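Local structure of tetraacyldisaccharide 4'-kinase (Aquifex aeolicus, 4EHX) at residues Leu160-Arg163 with Asn169-Glu172; Leu235-Gln240 with Leu276-Asp281. The protein probably transfers the gamma-phosphate of ATP to the 4'-position of a tetraacyldisaccharide 1-phosphate, forming lipid IVA at the membrane interface. All blocks are in the same frame, centred on the assembly; numbering follows the deposited sequence.

Interaction 1: residues Leu160-Arg163 with Asn169-Glu172; sequences LKDR and NLRE
Asp162 grips Asn169 with both oxygens of its carboxylate. The backbone N of Asn169 donates to Asp162 OD1 at 3.0 Å, nearly straight at 167°, yet it arrives from above the carboxylate plane. OD1 is held a second time, at its anti lone pair, by the N of Arg163 at 2.6 Å, so two backbone N-H groups fix this oxygen. The other oxygen, OD2, offers its syn lone pair to Asn169 ND2 at 3.0 Å. Asp162 OD2 sits close to the amide plane of Asn169, but the carboxylate as a whole is turned 87° to that plane, so the two flat groups meet almost perpendicular. With Asn169 CG beside its own backbone N (chi1 -57°), main-chain and side-chain donors of this residue face the same carboxylate.

Next to this polar knot, Leu170 N donates to Arg163 O at 2.9 Å, joining the two backbones. The Leu170 side chain turns toward the loop as well: its CG lies 3.8 Å from Asp162 CB, and its CD1 rests on Asp162 O at 3.7 Å, giving the carboxylate's stem a buried aliphatic floor. Side-chain and backbone bonds thus tie together two parts of the loop between helix 157-160 and strand 182-186, and through Asn169, which packs on Val46 and bonds its backbone, the loop borders the predicted ATP-binding P-loop.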
# COMPACT_ATOMS: atom_id res chain seq x y z
N LEU A 160 -14.25 -1.79 11.46
CA LEU A 160 -15.54 -2.36 11.86
C LEU A 160 -16.36 -1.41 12.73
O LEU A 160 -17.58 -1.57 12.86
CB LEU A 160 -15.35 -3.68 12.59
CG LEU A 160 -14.70 -4.82 11.80
CD1 LEU A 160 -14.52 -6.04 12.69
CD2 LEU A 160 -15.55 -5.18 10.59
N LYS A 161 -15.70 -0.42 13.32
CA LYS A 161 -16.38 0.53 14.19
C LYS A 161 -16.53 1.89 13.53
O LYS A 161 -17.05 2.82 14.14
CB LYS A 161 -15.61 0.68 15.50
CG LYS A 161 -15.37 -0.63 16.23
CD LYS A 161 -14.43 -0.47 17.43
CE LYS A 161 -13.00 -0.21 16.99
NZ LYS A 161 -12.03 -0.31 18.12
N ASP A 162 -16.09 2.01 12.28
CA ASP A 162 -15.96 3.30 11.62
C ASP A 162 -17.23 3.71 10.85
O ASP A 162 -18.21 2.98 10.81
CB ASP A 162 -14.76 3.26 10.66
CG ASP A 162 -14.04 4.60 10.55
OD1 ASP A 162 -14.71 5.65 10.59
OD2 ASP A 162 -12.79 4.60 10.41
N ARG A 163 -17.19 4.89 10.24
CA ARG A 163 -18.33 5.44 9.51
C ARG A 163 -17.90 5.94 8.14
O ARG A 163 -16.72 6.20 7.90
CB ARG A 163 -18.96 6.59 10.30
CG ARG A 163 -19.57 6.19 11.63
CD ARG A 163 -20.04 7.41 12.41
NE ARG A 163 -18.94 8.34 12.67
CZ ARG A 163 -19.03 9.41 13.45
NH1 ARG A 163 -20.17 9.71 14.06
NH2 ARG A 163 -17.97 10.20 13.62
N ASN A 169 -13.91 7.32 8.28
CA ASN A 169 -12.87 7.03 7.30
C ASN A 169 -13.25 6.03 6.22
O ASN A 169 -12.44 5.72 5.35
CB ASN A 169 -11.60 6.54 7.99
CG ASN A 169 -11.08 7.52 9.01
OD1 ASN A 169 -10.59 8.59 8.66
ND2 ASN A 169 -11.21 7.17 10.28
N LEU A 170 -14.47 5.51 6.26
CA LEU A 170 -14.85 4.48 5.29
C LEU A 170 -15.11 5.07 3.90
O LEU A 170 -15.84 6.06 3.75
CB LEU A 170 -16.07 3.69 5.78
CG LEU A 170 -15.86 2.84 7.04
CD1 LEU A 170 -17.15 2.11 7.42
CD2 LEU A 170 -14.71 1.85 6.82
N ARG A 171 -14.52 4.45 2.88
CA ARG A 171 -14.78 4.85 1.50
C ARG A 171 -16.08 4.23 1.00
O ARG A 171 -16.68 4.74 0.06
CB ARG A 171 -13.60 4.45 0.59
CG ARG A 171 -12.38 5.36 0.76
CD ARG A 171 -11.30 5.06 -0.28
NE ARG A 171 -10.60 3.82 -0.00
CZ ARG A 171 -9.54 3.39 -0.68
NH1 ARG A 171 -9.05 4.11 -1.68
NH2 ARG A 171 -8.96 2.24 -0.36
N GLU A 172 -16.46 3.10 1.60
CA GLU A 172 -17.69 2.37 1.27
C GLU A 172 -18.26 1.76 2.53
O GLU A 172 -17.51 1.46 3.46
CB GLU A 172 -17.41 1.19 0.34
CG GLU A 172 -16.63 1.48 -0.88
CD GLU A 172 -16.60 0.27 -1.79
OE1 GLU A 172 -15.54 -0.39 -1.88
OE2 GLU A 172 -17.65 -0.02 -2.41

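Interaction 2: residues Leu235-Gln240 with Leu276-Asp281; sequences LGDNGQ and LTTPKD
Leu235 begins the contact by laying CD2 against the end of Lys280, 3.5 Å from NZ and 4.0 Å from Lys280 CD. The two side chains cross at about a right angle. Lys280 is fully extended, its CG anti to the backbone N (chi1 -180°), which carries the ammonium out to the leucine methyl; this is van der Waals contact, and the poor order of Leu235 makes its detail less certain.

Farther along, where the segment leads into helix 237-248, Asp237 points toward Thr278 and brings OD2 to 3.6 Å from the methyl CG2, while its CB lies 4.1 Å from the same methyl. No hydrogen bond crosses between the segments, so the evidence is for apposition alone. Thr278 instead spends its hydroxyl within its own segment: as N-cap of helix 279-282, OG1 accepts from Asp281 N at 3.2 Å and donates to Asp281 OD2, at a modelled 2.5 Å that is so short that its exact length is doubtful. Chi1 of 70° sets OG1 for the cap and presents CG2 to Asp237. With an alanine here, lacking both OG1 and CG2, Asp281 N would probably lose its side-chain cap and a gap would likely open beside Asp237 OD2.

Asp281 OD2 also accepts from Gly234 N, and Thr278 packs on Ser233, so the contact lies where the ends of the parallel strands 229-233 and 275-277 lead into helices 237-248 and 279-282.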
# COMPACT_ATOMS: atom_id res chain seq x y z
N LEU A 235 5.82 14.33 7.33
CA LEU A 235 4.39 14.62 7.48
C LEU A 235 3.91 14.30 8.90
O LEU A 235 4.69 14.33 9.85
CB LEU A 235 3.53 13.91 6.42
CG LEU A 235 3.48 12.39 6.31
CD1 LEU A 235 2.54 11.80 7.34
CD2 LEU A 235 3.09 11.96 4.89
N GLY A 236 2.63 13.99 9.03
CA GLY A 236 2.04 13.71 10.32
C GLY A 236 2.52 12.42 10.95
O GLY A 236 2.13 12.09 12.08
N ASP A 237 3.36 11.67 10.24
CA ASP A 237 3.94 10.45 10.78
C ASP A 237 4.72 10.77 12.05
O ASP A 237 5.12 9.86 12.77
CB ASP A 237 4.86 9.76 9.77
CG ASP A 237 4.09 9.13 8.62
OD1 ASP A 237 2.85 9.03 8.71
OD2 ASP A 237 4.75 8.73 7.63
N ASN A 238 4.94 12.05 12.29
CA ASN A 238 5.47 12.52 13.57
C ASN A 238 5.06 11.68 14.77
O ASN A 238 5.90 11.17 15.51
CB ASN A 238 4.98 13.94 13.85
CG ASN A 238 5.25 14.39 15.28
OD1 ASN A 238 6.25 13.99 15.89
ND2 ASN A 238 4.37 15.22 15.82
N GLY A 239 3.75 11.54 14.94
CA GLY A 239 3.20 10.80 16.06
C GLY A 239 3.47 9.31 15.88
O GLY A 239 4.02 8.66 16.78
N GLN A 240 3.06 8.77 14.74
CA GLN A 240 3.21 7.35 14.45
C GLN A 240 4.68 6.91 14.50
O GLN A 240 5.05 6.01 15.26
CB GLN A 240 2.60 7.01 13.09
CG GLN A 240 1.77 5.73 13.07
CD GLN A 240 0.49 5.84 13.88
OE1 GLN A 240 -0.30 6.77 13.68
NE2 GLN A 240 0.28 4.90 14.79
N LEU A 276 17.22 8.17 10.72
CA LEU A 276 16.07 7.31 10.44
C LEU A 276 14.90 8.17 10.00
O LEU A 276 14.66 9.23 10.56
CB LEU A 276 15.67 6.51 11.68
CG LEU A 276 16.76 5.55 12.18
CD1 LEU A 276 16.21 4.66 13.28
CD2 LEU A 276 17.29 4.73 11.01
N THR A 277 14.20 7.71 8.97
CA THR A 277 13.02 8.42 8.48
C THR A 277 12.06 7.38 7.90
O THR A 277 12.29 6.17 8.07
CB THR A 277 13.39 9.48 7.42
OG1 THR A 277 12.22 10.22 7.05
CG2 THR A 277 14.02 8.83 6.17
N THR A 278 10.99 7.83 7.26
CA THR A 278 10.00 6.91 6.69
C THR A 278 10.34 6.58 5.24
O THR A 278 11.03 7.33 4.57
CB THR A 278 8.57 7.51 6.72
OG1 THR A 278 8.48 8.58 5.78
CG2 THR A 278 8.22 8.02 8.12
N PRO A 279 9.83 5.44 4.74
CA PRO A 279 10.11 5.10 3.34
C PRO A 279 9.64 6.18 2.36
O PRO A 279 10.31 6.43 1.36
CB PRO A 279 9.35 3.79 3.15
CG PRO A 279 9.37 3.16 4.53
CD PRO A 279 9.20 4.33 5.47
N LYS A 280 8.50 6.80 2.64
CA LYS A 280 7.99 7.87 1.78
C LYS A 280 8.94 9.06 1.73
O LYS A 280 9.04 9.75 0.71
CB LYS A 280 6.60 8.32 2.21
CG LYS A 280 6.03 9.43 1.33
CD LYS A 280 4.66 9.90 1.80
CE LYS A 280 4.15 11.04 0.91
NZ LYS A 280 2.84 11.57 1.38
N ASP A 281 9.61 9.33 2.84
CA ASP A 281 10.63 10.38 2.87
C ASP A 281 11.92 9.91 2.21
O ASP A 281 12.59 10.65 1.48
CB ASP A 281 10.93 10.80 4.31
CG ASP A 281 9.78 11.54 4.95
OD1 ASP A 281 9.52 12.69 4.53
OD2 ASP A 281 9.15 10.98 5.87

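In the fold
Along the chain the two contacts come in series: interaction 1 closes at Glu172 before interaction 2 opens at Leu235. Their centres lie 24 Å apart and their nearest atoms about 11 Å, so they do not touch. Interaction 1 belongs to the loop between helix 157-160 and strand 182-186; interaction 2 sits at the ends of parallel strands 229-233 and 275-277. The long strands 201-212 and 291-300, paired antiparallel, connect these regions. Both contacts approach the predicted ATP site, with Asn169 about 4 Å from Val46 and Asp237 about 8 Å from Gly48, side chain to side chain. Both regions therefore lie near the predicted nucleotide-binding loop, interaction 1 in contact with it and interaction 2 farther off.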